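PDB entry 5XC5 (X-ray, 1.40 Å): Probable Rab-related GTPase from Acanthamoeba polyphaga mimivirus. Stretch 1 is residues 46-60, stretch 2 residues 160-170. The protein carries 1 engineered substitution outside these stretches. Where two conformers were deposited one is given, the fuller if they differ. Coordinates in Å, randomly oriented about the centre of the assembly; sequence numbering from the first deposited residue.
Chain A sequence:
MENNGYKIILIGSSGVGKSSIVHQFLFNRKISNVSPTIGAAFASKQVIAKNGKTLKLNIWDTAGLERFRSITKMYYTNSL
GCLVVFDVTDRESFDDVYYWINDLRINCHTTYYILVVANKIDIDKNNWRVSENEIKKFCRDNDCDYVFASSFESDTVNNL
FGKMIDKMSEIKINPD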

# COMPACT_ATOMS: atom_id res chain seq x y z
N GLN A 46 -13.57 4.85 -9.40
CA GLN A 46 -13.86 6.27 -9.30
C GLN A 46 -14.53 6.56 -7.97
O GLN A 46 -15.48 5.86 -7.58
N VAL A 47 -14.03 7.58 -7.28
CA VAL A 47 -14.42 7.86 -5.91
C VAL A 47 -14.71 9.35 -5.78
O VAL A 47 -14.20 10.18 -6.54
N ILE A 48 -15.53 9.70 -4.80
CA ILE A 48 -15.81 11.10 -4.50
C ILE A 48 -14.87 11.54 -3.39
O ILE A 48 -14.91 11.00 -2.28
N ALA A 49 -14.05 12.55 -3.66
CA ALA A 49 -13.15 13.07 -2.64
C ALA A 49 -13.87 14.11 -1.79
O ALA A 49 -14.96 14.58 -2.11
N LYS A 50 -13.22 14.49 -0.68
CA LYS A 50 -13.85 15.40 0.27
C LYS A 50 -14.11 16.77 -0.33
O LYS A 50 -15.08 17.43 0.05
N ASN A 51 -13.28 17.21 -1.27
CA ASN A 51 -13.54 18.48 -1.94
C ASN A 51 -14.63 18.39 -3.00
O ASN A 51 -14.85 19.36 -3.73
N GLY A 52 -15.30 17.24 -3.12
CA GLY A 52 -16.39 17.08 -4.05
C GLY A 52 -15.98 16.62 -5.44
O GLY A 52 -16.86 16.26 -6.24
N LYS A 53 -14.70 16.62 -5.77
CA LYS A 53 -14.28 16.15 -7.08
C LYS A 53 -14.33 14.63 -7.15
O LYS A 53 -14.09 13.93 -6.15
N THR A 54 -14.64 14.12 -8.33
CA THR A 54 -14.53 12.70 -8.60
C THR A 54 -13.12 12.42 -9.11
O THR A 54 -12.63 13.10 -10.02
N LEU A 55 -12.47 11.44 -8.49
CA LEU A 55 -11.11 11.04 -8.85
C LEU A 55 -11.14 9.59 -9.31
O LEU A 55 -11.76 8.74 -8.67
N LYS A 56 -10.48 9.33 -10.43
CA LYS A 56 -10.29 7.97 -10.91
C LYS A 56 -8.95 7.47 -10.38
O LYS A 56 -7.90 8.02 -10.71
N LEU A 57 -9.01 6.43 -9.55
CA LEU A 57 -7.80 5.76 -9.07
C LEU A 57 -7.45 4.67 -10.07
O LEU A 57 -8.26 3.78 -10.34
N ASN A 58 -6.23 4.73 -10.61
CA ASN A 58 -5.69 3.72 -11.51
C ASN A 58 -4.66 2.94 -10.70
O ASN A 58 -3.56 3.44 -10.44
N ILE A 59 -5.03 1.73 -10.28
CA ILE A 59 -4.33 1.00 -9.22
C ILE A 59 -3.60 -0.19 -9.83
O ILE A 59 -4.20 -1.00 -10.54
N TRP A 60 -2.30 -0.31 -9.52
CA TRP A 60 -1.49 -1.45 -9.91
C TRP A 60 -1.06 -2.19 -8.64
O TRP A 60 -0.43 -1.60 -7.76
N LEU A 160 -7.63 3.78 4.82
CA LEU A 160 -6.31 3.97 4.21
C LEU A 160 -6.43 4.50 2.79
O LEU A 160 -5.66 5.37 2.38
N PHE A 161 -7.41 4.01 2.02
CA PHE A 161 -7.62 4.61 0.71
C PHE A 161 -8.15 6.03 0.81
O PHE A 161 -7.83 6.86 -0.04
N GLY A 162 -8.92 6.33 1.85
CA GLY A 162 -9.39 7.70 2.02
C GLY A 162 -8.25 8.68 2.21
O GLY A 162 -8.28 9.79 1.68
N LYS A 163 -7.23 8.30 2.99
CA LYS A 163 -6.05 9.14 3.15
C LYS A 163 -5.38 9.38 1.80
O LYS A 163 -5.00 10.50 1.48
N MET A 164 -5.24 8.32 1.01
CA MET A 164 -4.63 8.44 -0.30
C MET A 164 -5.46 9.32 -1.23
O MET A 164 -4.91 10.15 -1.96
N ILE A 165 -6.78 9.16 -1.20
CA ILE A 165 -7.67 9.94 -2.05
C ILE A 165 -7.58 11.42 -1.71
O ILE A 165 -7.47 12.28 -2.60
N ASP A 166 -7.62 11.75 -0.41
CA ASP A 166 -7.51 13.15 0.00
C ASP A 166 -6.23 13.78 -0.54
O ASP A 166 -6.25 14.90 -1.05
N LYS A 167 -5.11 13.06 -0.44
CA LYS A 167 -3.85 13.61 -0.93
C LYS A 167 -3.86 13.77 -2.44
O LYS A 167 -3.40 14.79 -2.97
N MET A 168 -4.38 12.78 -3.17
CA MET A 168 -4.47 12.92 -4.63
C MET A 168 -5.31 14.13 -5.01
O MET A 168 -5.01 14.79 -6.01
N SER A 169 -6.34 14.45 -4.23
CA SER A 169 -7.22 15.56 -4.57
C SER A 169 -6.52 16.91 -4.43
O SER A 169 -7.01 17.91 -4.97
N GLU A 170 -5.39 16.96 -3.72
CA GLU A 170 -4.61 18.18 -3.56
C GLU A 170 -3.70 18.48 -4.75
O GLU A 170 -3.18 19.60 -4.84

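What fills the apolar centre between the hairpin and the helix? Ile 165 does, pointing toward the strands with chi1 m and chi2 t. Its CD1 lies 3.7 Å from CG2 of Val 47 (chi1 m), its CG2 3.8 Å from CB of Ala 49, and its CG1 3.8 Å from CD1 of Leu 57. The two strands pair through Val 47 and Leu 55, so a single helix residue meets side chains from both.

How does strand 54-60 present its side chains to the helix? Alternation along the strand turns Leu 55, Leu 57 and Ile 59 toward it. Leu 57 (m, t) and Ile 59 (m, t) reach Phe 161, whose chi1 is m: Leu 57 CD1 is 4.3 Å from Phe 161 CD1, and Ile 59 CD1 is 4.1 Å from Phe 161 CE1. Leu 55 (m, p) packs farther along the helix, its CD2 3.8 Å from CB of Met 168; the Met 168 side chain starts toward the strands, but its end leads away.

What does Ser 169 touch at the border of the apolar packing? Its side chain points toward the hairpin, with CB 3.9 Å from CB of Ala 49 and 3.6 Å from ND2 of Asn 51. With chi1 p, its OG donates a hydrogen bond to Asp 166 O (2.7 Å).

What joins the polar edges? Water 1 bridges them, accepting from Asn 51 N (3.0 Å) and donating to Ser 169 OG (2.8 Å). Asn 51, chi1 p, also steadies the turn, its OD1 accepting from Lys 53 N at 3.1 Å. Lys 53 points toward the helix at CA-to-CB, and with chi1 m, chi2 t, chi3 at 30° and chi4 t its NZ lies 2.7 Å from Ser 169 O. Water 2 donates to Met 168 O (2.8 Å) and accepts a weak bond from Lys 53 NZ (3.3 Å).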

# COMPACT_ATOMS: atom_id res chain seq x y z
CB GLN A 46 -14.75 6.73 -10.45
CG GLN A 46 -13.98 6.94 -11.73
CD GLN A 46 -14.83 7.45 -12.86
OE1 GLN A 46 -14.73 8.61 -13.26
NE2 GLN A 46 -15.67 6.58 -13.40
CB VAL A 47 -13.32 7.44 -4.91
CG1 VAL A 47 -13.15 5.94 -4.92
CG2 VAL A 47 -12.00 8.12 -5.25
CB ILE A 48 -17.27 11.29 -4.08
CG1 ILE A 48 -18.22 10.78 -5.17
CG2 ILE A 48 -17.52 12.77 -3.74
CD1 ILE A 48 -19.67 10.78 -4.75
CB ALA A 49 -11.90 13.68 -3.28
CB LYS A 50 -13.01 15.50 1.54
CG LYS A 50 -13.34 14.44 2.56
CD LYS A 50 -14.28 14.97 3.64
CE LYS A 50 -14.49 13.93 4.72
NZ LYS A 50 -13.21 13.21 4.99
CB ASN A 51 -12.26 19.08 -2.52
CG ASN A 51 -11.60 18.19 -3.54
OD1 ASN A 51 -12.17 17.19 -4.00
ND2 ASN A 51 -10.38 18.55 -3.93
CB LYS A 53 -12.86 16.63 -7.39
CG LYS A 53 -12.70 18.14 -7.42
CD LYS A 53 -11.27 18.53 -7.03
CE LYS A 53 -10.27 17.45 -7.43
NZ LYS A 53 -8.92 17.67 -6.85
CB THR A 54 -15.58 12.27 -9.63
OG1 THR A 54 -16.88 12.36 -9.04
CG2 THR A 54 -15.35 10.83 -10.08
CB LEU A 55 -10.14 11.16 -7.66
CG LEU A 55 -9.75 12.54 -7.12
CD1 LEU A 55 -10.93 13.26 -6.52
CD2 LEU A 55 -8.64 12.39 -6.10
CB LYS A 56 -10.29 7.96 -12.44
CG LYS A 56 -10.44 6.59 -13.08
CD LYS A 56 -10.69 6.77 -14.56
CE LYS A 56 -10.82 5.46 -15.30
NZ LYS A 56 -9.53 4.73 -15.46
CB LEU A 57 -8.04 5.16 -7.69
CG LEU A 57 -8.48 6.15 -6.60
CD1 LEU A 57 -8.68 5.44 -5.29
CD2 LEU A 57 -7.47 7.26 -6.44
CB ASN A 58 -5.06 4.39 -12.74
CG ASN A 58 -6.10 5.06 -13.63
OD1 ASN A 58 -7.24 4.60 -13.71
ND2 ASN A 58 -5.70 6.13 -14.30
CB ILE A 59 -5.32 0.51 -8.16
CG1 ILE A 59 -6.07 1.70 -7.56
CG2 ILE A 59 -4.61 -0.31 -7.10
CD1 ILE A 59 -7.28 1.31 -6.73
CB TRP A 60 -0.26 -1.01 -10.71
CG TRP A 60 -0.56 -0.62 -12.13
CD1 TRP A 60 -0.73 0.64 -12.62
CD2 TRP A 60 -0.71 -1.51 -13.24
NE1 TRP A 60 -0.97 0.59 -13.98
CE2 TRP A 60 -0.97 -0.71 -14.38
CE3 TRP A 60 -0.66 -2.90 -13.38
CZ2 TRP A 60 -1.17 -1.27 -15.65
CZ3 TRP A 60 -0.87 -3.45 -14.64
CH2 TRP A 60 -1.12 -2.63 -15.76
CB LEU A 160 -5.43 2.72 4.33
CG LEU A 160 -5.71 1.52 3.41
CD1 LEU A 160 -4.97 1.64 2.07
CD2 LEU A 160 -5.36 0.20 4.06
CB PHE A 161 -8.51 3.75 -0.19
CG PHE A 161 -7.75 2.70 -0.92
CD1 PHE A 161 -7.13 2.99 -2.12
CD2 PHE A 161 -7.61 1.43 -0.38
CE1 PHE A 161 -6.41 2.04 -2.79
CE2 PHE A 161 -6.89 0.46 -1.05
CZ PHE A 161 -6.28 0.77 -2.26
CB LYS A 163 -5.06 8.48 4.10
CG LYS A 163 -5.56 8.35 5.53
CD LYS A 163 -4.61 7.50 6.40
CE LYS A 163 -3.26 8.18 6.69
NZ LYS A 163 -3.42 9.42 7.51
CB MET A 164 -4.45 7.04 -0.90
CG MET A 164 -3.87 7.00 -2.31
SD MET A 164 -2.17 7.65 -2.42
CE MET A 164 -1.24 6.51 -1.35
CB ILE A 165 -9.11 9.41 -1.94
CG1 ILE A 165 -9.21 8.03 -2.59
CG2 ILE A 165 -10.11 10.41 -2.56
CD1 ILE A 165 -10.38 7.21 -2.10
CB ASP A 166 -7.51 13.28 1.53
CG ASP A 166 -8.84 12.90 2.16
OD1 ASP A 166 -9.82 12.68 1.43
OD2 ASP A 166 -8.90 12.85 3.41
CB LYS A 167 -2.68 12.73 -0.47
CG LYS A 167 -2.36 12.85 1.01
CD LYS A 167 -1.75 14.22 1.34
CE LYS A 167 -1.33 14.30 2.79
NZ LYS A 167 -2.48 14.03 3.68
CB MET A 168 -5.05 11.66 -5.27
CG MET A 168 -4.19 10.40 -5.10
SD MET A 168 -2.51 10.50 -5.77
CE MET A 168 -1.58 10.93 -4.29
CB SER A 169 -8.48 15.52 -3.71
OG SER A 169 -8.26 16.03 -2.41
CB GLU A 170 -3.71 18.09 -2.33
CG GLU A 170 -4.43 17.91 -1.02
CD GLU A 170 -3.49 17.65 0.14
OE1 GLU A 170 -2.25 17.61 -0.07
OE2 GLU A 170 -3.98 17.49 1.28
O HOH W 1 -10.49 16.30 -0.78
O HOH W 2 -6.08 16.48 -7.95